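Local coordinates for epimerase domain-containing protein (Bacillus cereus HuA2-4, PDB 6ZLK), which probably interconverts UDP-glucuronic acid and UDP-galacturonic acid by inverting the sugar at C4, using a bound NAD, at residues A[123-128]-A[173-178]; A[226-231]-A[289-294]; A[135-140]-A[239-244]; A[203-208]-A[249-254]. All coordinates share one frame; numbering follows the deposited sequence.

Contact 1 (A[123-128]-A[173-178]). With UGA (uridine-5'-diphosphate-glucuronic acid), chain F.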
# COMPACT_ATOMS: atom_id res chain seq x y z
N HIS A 123 -13.18 8.30 4.43
CA HIS A 123 -12.61 7.14 3.70
C HIS A 123 -12.94 5.87 4.42
O HIS A 123 -12.56 5.71 5.59
CB HIS A 123 -11.10 7.36 3.52
CG HIS A 123 -10.46 6.22 2.83
ND1 HIS A 123 -10.34 6.20 1.47
CD2 HIS A 123 -9.90 5.08 3.30
CE1 HIS A 123 -9.75 5.05 1.12
NE2 HIS A 123 -9.46 4.34 2.23
N ILE A 124 -13.60 4.93 3.77
CA ILE A 124 -13.98 3.67 4.40
C ILE A 124 -12.91 2.61 4.14
O ILE A 124 -12.54 2.38 2.98
CB ILE A 124 -15.37 3.23 3.93
CG1 ILE A 124 -16.45 3.92 4.78
CG2 ILE A 124 -15.46 1.74 4.05
CD1 ILE A 124 -16.33 5.36 4.92
N SER A 125 -12.33 2.12 5.21
CA SER A 125 -11.32 1.05 5.18
C SER A 125 -11.85 -0.19 5.90
O SER A 125 -13.08 -0.32 6.18
CB SER A 125 -10.02 1.59 5.72
OG SER A 125 -9.00 0.63 5.55
N THR A 126 -10.95 -1.09 6.27
CA THR A 126 -11.31 -2.46 6.66
C THR A 126 -10.45 -2.92 7.83
O THR A 126 -9.19 -2.59 7.87
CB THR A 126 -11.17 -3.36 5.44
OG1 THR A 126 -11.40 -4.70 5.89
CG2 THR A 126 -9.80 -3.31 4.82
N SER A 127 -11.03 -3.78 8.66
CA SER A 127 -10.30 -4.58 9.66
C SER A 127 -9.21 -5.41 8.95
O SER A 127 -8.29 -5.85 9.66
CB SER A 127 -11.18 -5.46 10.46
OG SER A 127 -11.81 -6.40 9.62
N SER A 128 -9.34 -5.69 7.66
CA SER A 128 -8.33 -6.51 6.93
C SER A 128 -6.97 -5.85 6.93
O SER A 128 -6.02 -6.56 6.60
CB SER A 128 -8.78 -6.80 5.55
OG SER A 128 -9.91 -7.67 5.61
N ILE A 173 -10.74 8.34 8.56
CA ILE A 173 -10.73 6.92 8.12
C ILE A 173 -11.57 6.07 9.06
O ILE A 173 -11.36 6.09 10.26
CB ILE A 173 -9.29 6.39 7.98
CG1 ILE A 173 -8.50 7.11 6.88
CG2 ILE A 173 -9.33 4.87 7.80
CD1 ILE A 173 -7.01 6.96 6.99
N LEU A 174 -12.55 5.36 8.53
CA LEU A 174 -13.36 4.41 9.30
C LEU A 174 -12.93 3.00 8.89
O LEU A 174 -12.97 2.68 7.72
CB LEU A 174 -14.87 4.62 9.08
CG LEU A 174 -15.39 6.03 9.26
CD1 LEU A 174 -16.91 6.07 9.01
CD2 LEU A 174 -15.05 6.50 10.67
N ARG A 175 -12.50 2.20 9.83
CA ARG A 175 -12.22 0.76 9.59
C ARG A 175 -13.41 -0.06 10.03
O ARG A 175 -13.62 -0.30 11.25
CB ARG A 175 -10.97 0.31 10.36
CG ARG A 175 -9.71 0.93 9.81
CD ARG A 175 -8.53 0.58 10.71
NE ARG A 175 -7.31 1.06 10.08
CZ ARG A 175 -6.13 1.12 10.69
NH1 ARG A 175 -5.99 0.74 11.94
NH2 ARG A 175 -5.07 1.58 10.07
N TYR A 176 -14.19 -0.51 9.07
CA TYR A 176 -15.29 -1.46 9.36
C TYR A 176 -14.78 -2.88 9.64
O TYR A 176 -13.85 -3.36 9.02
CB TYR A 176 -16.17 -1.53 8.11
CG TYR A 176 -16.96 -0.31 7.72
CD1 TYR A 176 -17.13 0.82 8.51
CD2 TYR A 176 -17.52 -0.27 6.45
CE1 TYR A 176 -17.90 1.89 8.10
CE2 TYR A 176 -18.24 0.82 6.00
CZ TYR A 176 -18.48 1.89 6.84
OH TYR A 176 -19.23 2.95 6.39
N PHE A 177 -15.49 -3.56 10.53
CA PHE A 177 -15.34 -5.00 10.83
C PHE A 177 -16.58 -5.76 10.36
O PHE A 177 -17.75 -5.53 10.80
CB PHE A 177 -15.14 -5.19 12.32
CG PHE A 177 -13.82 -4.70 12.86
CD1 PHE A 177 -13.42 -3.38 12.77
CD2 PHE A 177 -12.95 -5.62 13.41
CE1 PHE A 177 -12.16 -3.00 13.22
CE2 PHE A 177 -11.70 -5.24 13.90
CZ PHE A 177 -11.30 -3.93 13.78
N THR A 178 -16.33 -6.70 9.49
CA THR A 178 -17.26 -7.68 8.88
C THR A 178 -18.71 -7.22 9.03
O THR A 178 -19.41 -7.69 9.92
CB THR A 178 -17.00 -9.10 9.39
OG1 THR A 178 -15.58 -9.33 9.30
CG2 THR A 178 -17.77 -10.07 8.51
C1' UGA F . -15.58 -8.99 5.20
C2' UGA F . -15.78 -8.34 3.84
O2' UGA F . -15.91 -9.39 2.88
C3' UGA F . -14.63 -7.44 3.45
O3' UGA F . -15.05 -6.71 2.29
C4' UGA F . -14.24 -6.50 4.57
O4' UGA F . -13.04 -5.81 4.18
C5' UGA F . -14.01 -7.29 5.87
O5' UGA F . -15.18 -8.05 6.17
C6' UGA F . -13.66 -6.46 7.12
O'P UGA F . -12.94 -5.50 7.03
O'Q UGA F . -14.06 -6.83 8.19
PB UGA F . -14.64 -11.30 6.03
O1B UGA F . -14.42 -10.98 7.44
O2B UGA F . -13.78 -12.28 5.31
O3B UGA F . -14.66 -10.05 5.03
O3A UGA F . -16.18 -11.72 5.91
PA UGA F . -17.01 -12.98 5.41
O1A UGA F . -16.81 -13.12 3.97
O2A UGA F . -18.37 -12.83 5.96
O5D UGA F . -16.26 -14.20 6.14
C5D UGA F . -16.22 -14.37 7.55
C4D UGA F . -15.68 -15.73 7.84
O4D UGA F . -16.50 -16.75 7.22
C3D UGA F . -14.25 -15.98 7.34
O3D UGA F . -13.56 -16.50 8.48
C2D UGA F . -14.41 -17.01 6.22
O2D UGA F . -13.42 -18.02 6.33
C1D UGA F . -15.71 -17.72 6.57
N1 UGA F . -16.47 -18.23 5.42
C6 UGA F . -16.83 -17.42 4.38
C2 UGA F . -16.92 -19.54 5.52
O2 UGA F . -16.60 -20.30 6.43
N3 UGA F . -17.74 -19.92 4.51
C4 UGA F . -18.15 -19.17 3.44
O4 UGA F . -18.87 -19.70 2.60
C5 UGA F . -17.62 -17.83 3.39

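Contact 2 (A[226-231]-A[289-294])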
# COMPACT_ATOMS: atom_id res chain seq x y z
N VAL A 226 -22.70 7.77 9.71
CA VAL A 226 -23.39 9.07 9.75
C VAL A 226 -22.83 9.89 10.93
O VAL A 226 -22.69 11.08 10.74
CB VAL A 226 -24.90 8.82 9.82
CG1 VAL A 226 -25.64 10.10 10.09
CG2 VAL A 226 -25.37 8.18 8.52
N ALA A 227 -22.51 9.27 12.04
CA ALA A 227 -21.96 10.01 13.20
C ALA A 227 -20.63 10.66 12.81
O ALA A 227 -20.33 11.74 13.36
CB ALA A 227 -21.80 9.14 14.40
N ALA A 228 -19.84 10.06 11.93
CA ALA A 228 -18.58 10.69 11.45
C ALA A 228 -18.87 12.04 10.79
O ALA A 228 -18.00 12.95 10.85
CB ALA A 228 -17.82 9.76 10.52
N LEU A 229 -19.98 12.19 10.08
CA LEU A 229 -20.38 13.47 9.50
C LEU A 229 -20.91 14.38 10.60
O LEU A 229 -20.50 15.57 10.60
CB LEU A 229 -21.45 13.19 8.46
CG LEU A 229 -22.05 14.41 7.78
CD1 LEU A 229 -20.94 15.33 7.28
CD2 LEU A 229 -22.96 13.99 6.64
N GLU A 230 -21.76 13.86 11.49
CA GLU A 230 -22.58 14.72 12.38
C GLU A 230 -21.94 15.01 13.74
O GLU A 230 -22.46 15.92 14.43
CB GLU A 230 -23.94 14.09 12.62
CG GLU A 230 -24.69 13.99 11.33
CD GLU A 230 -26.10 13.43 11.41
OE1 GLU A 230 -26.46 12.82 12.42
OE2 GLU A 230 -26.84 13.59 10.40
N THR A 231 -20.84 14.37 14.08
CA THR A 231 -20.25 14.59 15.43
C THR A 231 -19.84 16.06 15.55
O THR A 231 -19.37 16.67 14.55
CB THR A 231 -19.05 13.67 15.67
OG1 THR A 231 -18.58 13.97 17.00
CG2 THR A 231 -17.91 13.90 14.72
N THR A 289 -15.79 7.61 22.11
CA THR A 289 -15.31 8.96 22.48
C THR A 289 -15.67 9.97 21.40
O THR A 289 -16.26 11.00 21.73
CB THR A 289 -13.81 8.99 22.72
OG1 THR A 289 -13.46 8.04 23.72
CG2 THR A 289 -13.32 10.37 23.11
N LEU A 290 -15.33 9.69 20.14
CA LEU A 290 -15.41 10.72 19.08
C LEU A 290 -16.77 10.79 18.42
O LEU A 290 -17.08 11.89 17.97
CB LEU A 290 -14.34 10.45 18.04
CG LEU A 290 -12.91 10.51 18.56
CD1 LEU A 290 -11.97 10.16 17.45
CD2 LEU A 290 -12.56 11.87 19.11
N LEU A 291 -17.51 9.66 18.38
CA LEU A 291 -18.76 9.57 17.59
C LEU A 291 -19.95 9.25 18.48
O LEU A 291 -21.04 9.21 17.93
CB LEU A 291 -18.65 8.50 16.51
CG LEU A 291 -17.41 8.57 15.63
CD1 LEU A 291 -17.45 7.42 14.65
CD2 LEU A 291 -17.30 9.92 14.92
N GLN A 292 -19.76 9.02 19.78
CA GLN A 292 -20.83 8.48 20.64
C GLN A 292 -21.37 7.19 20.00
O GLN A 292 -22.53 6.86 20.16
CB GLN A 292 -21.89 9.55 20.92
CG GLN A 292 -21.35 10.69 21.76
CD GLN A 292 -22.51 11.57 22.16
OE1 GLN A 292 -22.95 12.42 21.39
NE2 GLN A 292 -23.06 11.30 23.34
N TYR A 293 -20.49 6.43 19.36
CA TYR A 293 -20.87 5.13 18.76
C TYR A 293 -21.09 4.09 19.84
O TYR A 293 -20.26 3.86 20.72
CB TYR A 293 -19.77 4.69 17.79
CG TYR A 293 -20.09 3.39 17.11
CD1 TYR A 293 -21.17 3.31 16.25
CD2 TYR A 293 -19.30 2.27 17.31
CE1 TYR A 293 -21.50 2.10 15.66
CE2 TYR A 293 -19.61 1.06 16.70
CZ TYR A 293 -20.67 1.01 15.83
OH TYR A 293 -20.96 -0.17 15.20
N SER A 294 -22.16 3.36 19.70
CA SER A 294 -22.41 2.19 20.56
C SER A 294 -23.27 1.24 19.75
O SER A 294 -24.40 1.59 19.42
CB SER A 294 -23.07 2.63 21.85
OG SER A 294 -23.52 1.50 22.59
O HOH W 1 -20.52 12.75 19.32

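Contact 3 (A[135-140]-A[239-244])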
# COMPACT_ATOMS: atom_id res chain seq x y z
N GLY A 135 -6.17 -10.15 20.99
CA GLY A 135 -6.83 -9.09 21.75
C GLY A 135 -7.61 -8.16 20.82
O GLY A 135 -7.64 -8.36 19.58
N ALA A 136 -8.33 -7.22 21.41
CA ALA A 136 -9.10 -6.20 20.68
C ALA A 136 -8.13 -5.19 20.09
O ALA A 136 -7.26 -4.68 20.77
CB ALA A 136 -10.10 -5.56 21.59
N VAL A 137 -8.20 -4.95 18.80
CA VAL A 137 -7.19 -4.10 18.17
C VAL A 137 -7.60 -2.62 18.27
O VAL A 137 -8.71 -2.23 17.91
CB VAL A 137 -6.93 -4.54 16.73
CG1 VAL A 137 -6.34 -5.94 16.74
CG2 VAL A 137 -8.16 -4.44 15.84
N SER A 138 -6.63 -1.80 18.67
CA SER A 138 -6.84 -0.36 18.64
C SER A 138 -6.16 0.23 17.39
O SER A 138 -5.30 -0.42 16.76
CB SER A 138 -6.41 0.22 19.97
OG SER A 138 -5.02 0.11 20.04
N GLU A 139 -6.52 1.46 17.06
CA GLU A 139 -6.16 2.10 15.77
C GLU A 139 -4.68 2.49 15.66
O GLU A 139 -4.27 2.72 14.54
CB GLU A 139 -7.08 3.28 15.53
CG GLU A 139 -8.54 2.86 15.45
CD GLU A 139 -9.34 2.88 16.74
OE1 GLU A 139 -8.74 2.85 17.86
OE2 GLU A 139 -10.57 2.95 16.66
N ASP A 140 -3.92 2.47 16.76
CA ASP A 140 -2.48 2.84 16.77
C ASP A 140 -1.60 1.61 16.47
O ASP A 140 -0.37 1.79 16.33
CB ASP A 140 -2.10 3.53 18.08
CG ASP A 140 -2.45 2.78 19.37
OD1 ASP A 140 -3.22 1.79 19.29
OD2 ASP A 140 -1.93 3.21 20.47
N VAL A 239 -8.13 7.79 12.56
CA VAL A 239 -8.58 6.44 12.15
C VAL A 239 -9.49 5.91 13.26
O VAL A 239 -9.08 5.92 14.43
CB VAL A 239 -7.40 5.51 11.90
CG1 VAL A 239 -7.85 4.11 11.53
CG2 VAL A 239 -6.49 6.11 10.84
N ILE A 240 -10.66 5.40 12.91
CA ILE A 240 -11.69 4.99 13.88
C ILE A 240 -12.21 3.60 13.48
O ILE A 240 -12.80 3.50 12.38
CB ILE A 240 -12.85 6.01 13.94
CG1 ILE A 240 -12.33 7.44 14.16
CG2 ILE A 240 -13.85 5.55 14.99
CD1 ILE A 240 -13.43 8.51 14.20
N ASN A 241 -12.03 2.62 14.34
CA ASN A 241 -12.69 1.28 14.19
C ASN A 241 -14.20 1.40 14.39
O ASN A 241 -14.69 2.05 15.37
CB ASN A 241 -12.22 0.27 15.20
CG ASN A 241 -10.76 -0.09 15.06
OD1 ASN A 241 -10.20 -0.07 13.99
ND2 ASN A 241 -10.14 -0.43 16.19
N ILE A 242 -14.98 0.77 13.51
CA ILE A 242 -16.44 0.62 13.64
C ILE A 242 -16.72 -0.88 13.68
O ILE A 242 -16.55 -1.55 12.63
CB ILE A 242 -17.17 1.30 12.45
CG1 ILE A 242 -16.80 2.78 12.32
CG2 ILE A 242 -18.67 1.09 12.54
CD1 ILE A 242 -17.21 3.61 13.51
N GLY A 243 -17.03 -1.41 14.85
CA GLY A 243 -17.24 -2.83 15.11
C GLY A 243 -18.58 -3.09 15.75
O GLY A 243 -19.35 -2.15 15.99
N GLY A 244 -18.83 -4.37 15.95
CA GLY A 244 -20.18 -4.82 16.25
C GLY A 244 -20.43 -5.01 17.71
O GLY A 244 -19.51 -4.87 18.57
O HOH W 2 -13.22 2.82 17.69

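Contact 4 (A[203-208]-A[249-254]). With UGA (uridine-5'-diphosphate-glucuronic acid), chain F.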
# COMPACT_ATOMS: atom_id res chain seq x y z
N LEU A 203 -23.45 -26.64 4.13
CA LEU A 203 -22.89 -25.31 4.47
C LEU A 203 -21.38 -25.37 4.21
O LEU A 203 -20.69 -26.25 4.77
CB LEU A 203 -23.22 -24.95 5.90
CG LEU A 203 -24.50 -24.14 6.09
CD1 LEU A 203 -25.70 -24.85 5.52
CD2 LEU A 203 -24.72 -23.78 7.56
N THR A 204 -20.86 -24.43 3.42
CA THR A 204 -19.43 -24.39 3.08
C THR A 204 -18.72 -23.67 4.22
O THR A 204 -18.89 -22.46 4.32
CB THR A 204 -19.16 -23.73 1.73
OG1 THR A 204 -19.71 -22.41 1.71
CG2 THR A 204 -19.69 -24.53 0.55
N ILE A 205 -17.87 -24.38 4.97
CA ILE A 205 -17.15 -23.77 6.10
C ILE A 205 -15.68 -23.80 5.72
O ILE A 205 -15.18 -24.89 5.46
CB ILE A 205 -17.43 -24.54 7.38
CG1 ILE A 205 -18.92 -24.50 7.71
CG2 ILE A 205 -16.56 -24.00 8.53
CD1 ILE A 205 -19.35 -25.41 8.86
N PHE A 206 -14.99 -22.66 5.74
CA PHE A 206 -13.55 -22.61 5.42
C PHE A 206 -12.79 -22.86 6.71
O PHE A 206 -13.05 -22.21 7.75
CB PHE A 206 -13.21 -21.31 4.66
CG PHE A 206 -14.05 -21.07 3.44
CD1 PHE A 206 -14.58 -22.14 2.71
CD2 PHE A 206 -14.36 -19.79 3.02
CE1 PHE A 206 -15.36 -21.92 1.59
CE2 PHE A 206 -15.11 -19.58 1.88
CZ PHE A 206 -15.61 -20.64 1.16
N GLY A 207 -11.98 -23.90 6.71
CA GLY A 207 -11.29 -24.33 7.93
C GLY A 207 -12.29 -24.95 8.88
O GLY A 207 -13.27 -25.54 8.39
N ASP A 208 -12.09 -24.81 10.17
CA ASP A 208 -12.89 -25.62 11.14
C ASP A 208 -14.09 -24.80 11.66
O ASP A 208 -14.90 -25.34 12.38
CB ASP A 208 -12.05 -26.13 12.29
CG ASP A 208 -11.39 -25.05 13.12
OD1 ASP A 208 -11.80 -23.88 13.02
OD2 ASP A 208 -10.44 -25.40 13.85
N SER A 249 -18.02 -17.05 16.50
CA SER A 249 -17.40 -17.95 15.50
C SER A 249 -18.41 -18.24 14.37
O SER A 249 -19.62 -18.09 14.56
CB SER A 249 -16.90 -19.20 16.13
OG SER A 249 -17.99 -20.02 16.56
N ILE A 250 -17.92 -18.85 13.29
CA ILE A 250 -18.81 -19.30 12.22
C ILE A 250 -19.66 -20.45 12.74
O ILE A 250 -20.88 -20.50 12.40
CB ILE A 250 -17.99 -19.65 10.98
CG1 ILE A 250 -17.44 -18.37 10.37
CG2 ILE A 250 -18.79 -20.49 10.02
CD1 ILE A 250 -18.50 -17.50 9.73
N LEU A 251 -19.13 -21.31 13.60
CA LEU A 251 -19.95 -22.40 14.17
C LEU A 251 -21.05 -21.81 15.05
O LEU A 251 -22.19 -22.36 15.04
CB LEU A 251 -19.06 -23.34 14.96
CG LEU A 251 -18.11 -24.18 14.12
CD1 LEU A 251 -17.22 -24.97 15.05
CD2 LEU A 251 -18.83 -25.07 13.14
N ASP A 252 -20.76 -20.76 15.80
CA ASP A 252 -21.75 -20.11 16.70
C ASP A 252 -22.88 -19.57 15.82
O ASP A 252 -24.05 -19.75 16.19
CB ASP A 252 -21.16 -18.93 17.47
CG ASP A 252 -20.13 -19.22 18.54
OD1 ASP A 252 -20.17 -20.37 19.03
OD2 ASP A 252 -19.28 -18.27 18.84
N ILE A 253 -22.54 -18.91 14.71
CA ILE A 253 -23.51 -18.28 13.78
C ILE A 253 -24.41 -19.39 13.23
O ILE A 253 -25.65 -19.19 13.16
CB ILE A 253 -22.76 -17.51 12.68
CG1 ILE A 253 -22.01 -16.29 13.24
CG2 ILE A 253 -23.71 -17.10 11.56
CD1 ILE A 253 -22.85 -15.24 13.84
N ILE A 254 -23.79 -20.48 12.75
CA ILE A 254 -24.58 -21.59 12.16
C ILE A 254 -25.58 -22.05 13.22
O ILE A 254 -26.74 -22.26 12.83
CB ILE A 254 -23.67 -22.70 11.65
CG1 ILE A 254 -22.89 -22.23 10.43
CG2 ILE A 254 -24.51 -23.94 11.35
CD1 ILE A 254 -21.81 -23.18 9.98
C1' UGA F . -15.58 -8.99 5.20
C2' UGA F . -15.78 -8.34 3.84
O2' UGA F . -15.91 -9.39 2.88
C3' UGA F . -14.63 -7.44 3.45
O3' UGA F . -15.05 -6.71 2.29
C4' UGA F . -14.24 -6.50 4.57
O4' UGA F . -13.04 -5.81 4.18
C5' UGA F . -14.01 -7.29 5.87
O5' UGA F . -15.18 -8.05 6.17
C6' UGA F . -13.66 -6.46 7.12
O'P UGA F . -12.94 -5.50 7.03
O'Q UGA F . -14.06 -6.83 8.19
PB UGA F . -14.64 -11.30 6.03
O1B UGA F . -14.42 -10.98 7.44
O2B UGA F . -13.78 -12.28 5.31
O3B UGA F . -14.66 -10.05 5.03
O3A UGA F . -16.18 -11.72 5.91
PA UGA F . -17.01 -12.98 5.41
O1A UGA F . -16.81 -13.12 3.97
O2A UGA F . -18.37 -12.83 5.96
O5D UGA F . -16.26 -14.20 6.14
C5D UGA F . -16.22 -14.37 7.55
C4D UGA F . -15.68 -15.73 7.84
O4D UGA F . -16.50 -16.75 7.22
C3D UGA F . -14.25 -15.98 7.34
O3D UGA F . -13.56 -16.50 8.48
C2D UGA F . -14.41 -17.01 6.22
O2D UGA F . -13.42 -18.02 6.33
C1D UGA F . -15.71 -17.72 6.57
N1 UGA F . -16.47 -18.23 5.42
C6 UGA F . -16.83 -17.42 4.38
C2 UGA F . -16.92 -19.54 5.52
O2 UGA F . -16.60 -20.30 6.43
N3 UGA F . -17.74 -19.92 4.51
C4 UGA F . -18.15 -19.17 3.44
O4 UGA F . -18.87 -19.70 2.60
C5 UGA F . -17.62 -17.83 3.39

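Contact 1 (A[123-128]-A[173-178])
Ser127 sets its CB squarely over the centre of the Phe177 ring, 3.4 Å from the centroid and 10° off the ring normal, a CH-pi contact where two parallel strands run out. Its OG is turned between the backbone N and the carbonyl carbon (chi1 63°), which takes the hydroxyl off the ring and to the carboxylate of UDP-glucuronic acid; Ser127 OG lies 2.7 Å from O'Q, with O'P near enough to compete for its one proton. Just past the paired part of the partner strand, the backbone N of Thr178 gives a bond of 2.6 Å to the same O'Q. Thr126 OG1 is 2.6 Å from the sugar O4' and is likewise hydrogen-bonded to O4' of the alternative ligand, UDP-galacturonic acid; the modelled O'P comes too close to it to be trusted. Thr126 OG1 also accepts from Ser128 N, an ST turn that bends the chain out of the strand. Further back, Ile124 crosses the Tyr176 phenol: its CG2 rests 3.5 Å from CE2, and its CG1 comes up to OH, which is hydrogen-bonded to Thr225. On the other face Ser125 and Arg175 both reach Glu157, Arg175 through a salt bridge. Between the strands, Ser125 takes part twice: its N bonds to Leu174 O at 2.7 Å, while Tyr176 N approaches Ser125 O from above the carbonyl plane. Strand ends that carry substrate and NAD together are characteristic of the Rossmann-type sheet of the extended short-chain dehydrogenases, and Thr126, which touches Lys153, probably joins it and Tyr149 in their Ser/Thr-Tyr-Lys site.

Contact 2 (A[226-231]-A[289-294])
Ala227 and Leu291 meet where two helices of the Rossmann-type epimerase fold, 218-230 and 285-291, come together near their C-terminal ends. The close part is apolar and built from little: Ala227 CB lies 3.8 Å from Leu291 CB, and the CA atoms of the two residues are only 5.5 Å apart, a spacing made possible by the small alanine side chain. Leu291 reaches on with one branch. Its CG points away from the carbonyl carbon (chi1 -51°), and CD2 comes to rest 3.8 Å from Ala228 CA, against the helix backbone itself. Ile240 and Ile242 of strand 239-242, with Ile235 from a loop, cover the same leucine, which is buried. Toward the solvent the packing gives way to polar links. Thr231, the first residue to leave the helix, has its OG1 bonded at 2.7 Å to Leu290 O, a carbonyl in the last turn of the other helix; the same OG1 accepts from Lys233 N in an ST turn, which fixes its rotation. Exposed Gln292, with the positive phi that takes the chain out of its helix, has no direct contact with 226-231. One water links the two, donating to both: it stands 3.3 Å from Thr231 OG1 and 3.2 Å from Gln292 OE1.

Contact 3 (A[135-140]-A[239-244])
Glu139 and Asn241 approach from opposite directions and lay their flat ends over each other, the carboxylate and amide planes only 14° apart. The Glu139 chain bends sharply at its second torsion (chi2 91°), which turns the carboxylate along the strand toward Asn241 and places CD 3.4 Å from Asn241 ND2. The stacked groups do not bond to one another; the carboxylate instead reaches past the amide to the strand backbone. There Asn241 N donates to Glu139 OE2 at 2.8 Å, almost straight at 172°, and meets the lone pair that faces away from the other carboxylate oxygen. A water sits at the same corner, 2.8 Å from Glu139 OE2 and 2.9 Å from Asn241 O. The methylene part of the glutamate covers the strand two residues earlier, at Val239: CG comes within 3.3 Å of Val239 O, a carbonyl whose hydrogen-bond donor is Lys286 NZ, and CB lies beside Val239 CG1. Asn241 is itself held flat by partners beyond the pair, with OD1 bonded to Tyr130 OH and ND2 to Asp283 O. The loop 135-140, between strand 120-126 and helix 148-167, is thus fastened to strand 239-242 of the main sheet of the Rossmann-type epimerase fold. Strand 171-180 pairs with that strand, its Arg175 and Phe177 touching the Asn241 side chain, while helix 285-291 packs on Ile240 and Ile242 from the other face.

Contact 4 (A[203-208]-A[249-254])
Leu203 and Ile205 face helix 250-254 from a strand that runs nearly antiparallel to it, at 161°, with the two axes 10.7 Å apart. The pairing is wholly apolar in its middle. Ile254 meets both strand residues tip to tip: its CD1 is 3.5 Å from Ile205 CD1, and its CG1 is 3.7 Å from Leu203 CD2. Ile205 CG1 is anti to the carbonyl carbon and its chain is extended (chi2 171°), which carries CD1 out to that meeting point, while its shorter CG2 branch faces Ile250 CG2. At the far end Leu251 puts CD1 3.6 Å from Asp208 O, at the more exposed rim. Ser249 starts the helix in a capping box: Asp252 N bonds to Ser249 OG, and Ser249 N returns a bond to Asp252 OD2. Thr204 points away from the helix, and both it and Phe206 serve the uracil of UDP-glucuronic acid. Phe206 N donates to uracil O2 at 2.9 Å, and the Phe206 ring lies over the base, with uracil N3 3.6 Å above the plane of the Phe206 ring, offset toward the rim. Ile250 touches the ribose, its CD1 3.3 Å from O4D, so the same helix turn that packs on the strand also lines the nucleotide pocket. Strand 267-270 pairs in parallel with 203-206, helix 189-198 packs against Leu203 and Ile253, and strand 212-217 lies behind Ser249 and Ile253.

How the contacts relate
From the N terminus, contact 1 opens at 123-128 and closes at 173-178, joining neighbouring parallel strands round helix 148-167. Contact 3 starts within that span, at 135-140, and crosses it to end on strand 239-242, which pairs with 171-180 through the backbone. Contact 4 (203-208 to 249-254) and contact 2 (226-231 to 289-294) open after contact 1 has closed; each crosses contact 3, and they cross one another. Contacts 1, 2 and 3 touch one another around strands 171-180 and 239-242, with Leu174 on Ala228 and Tyr293 reaching Gly243. Contact 4 stands apart, its centre about 23 Å from that of contact 1, yet both hold UDP-glucuronic acid, at opposite ends.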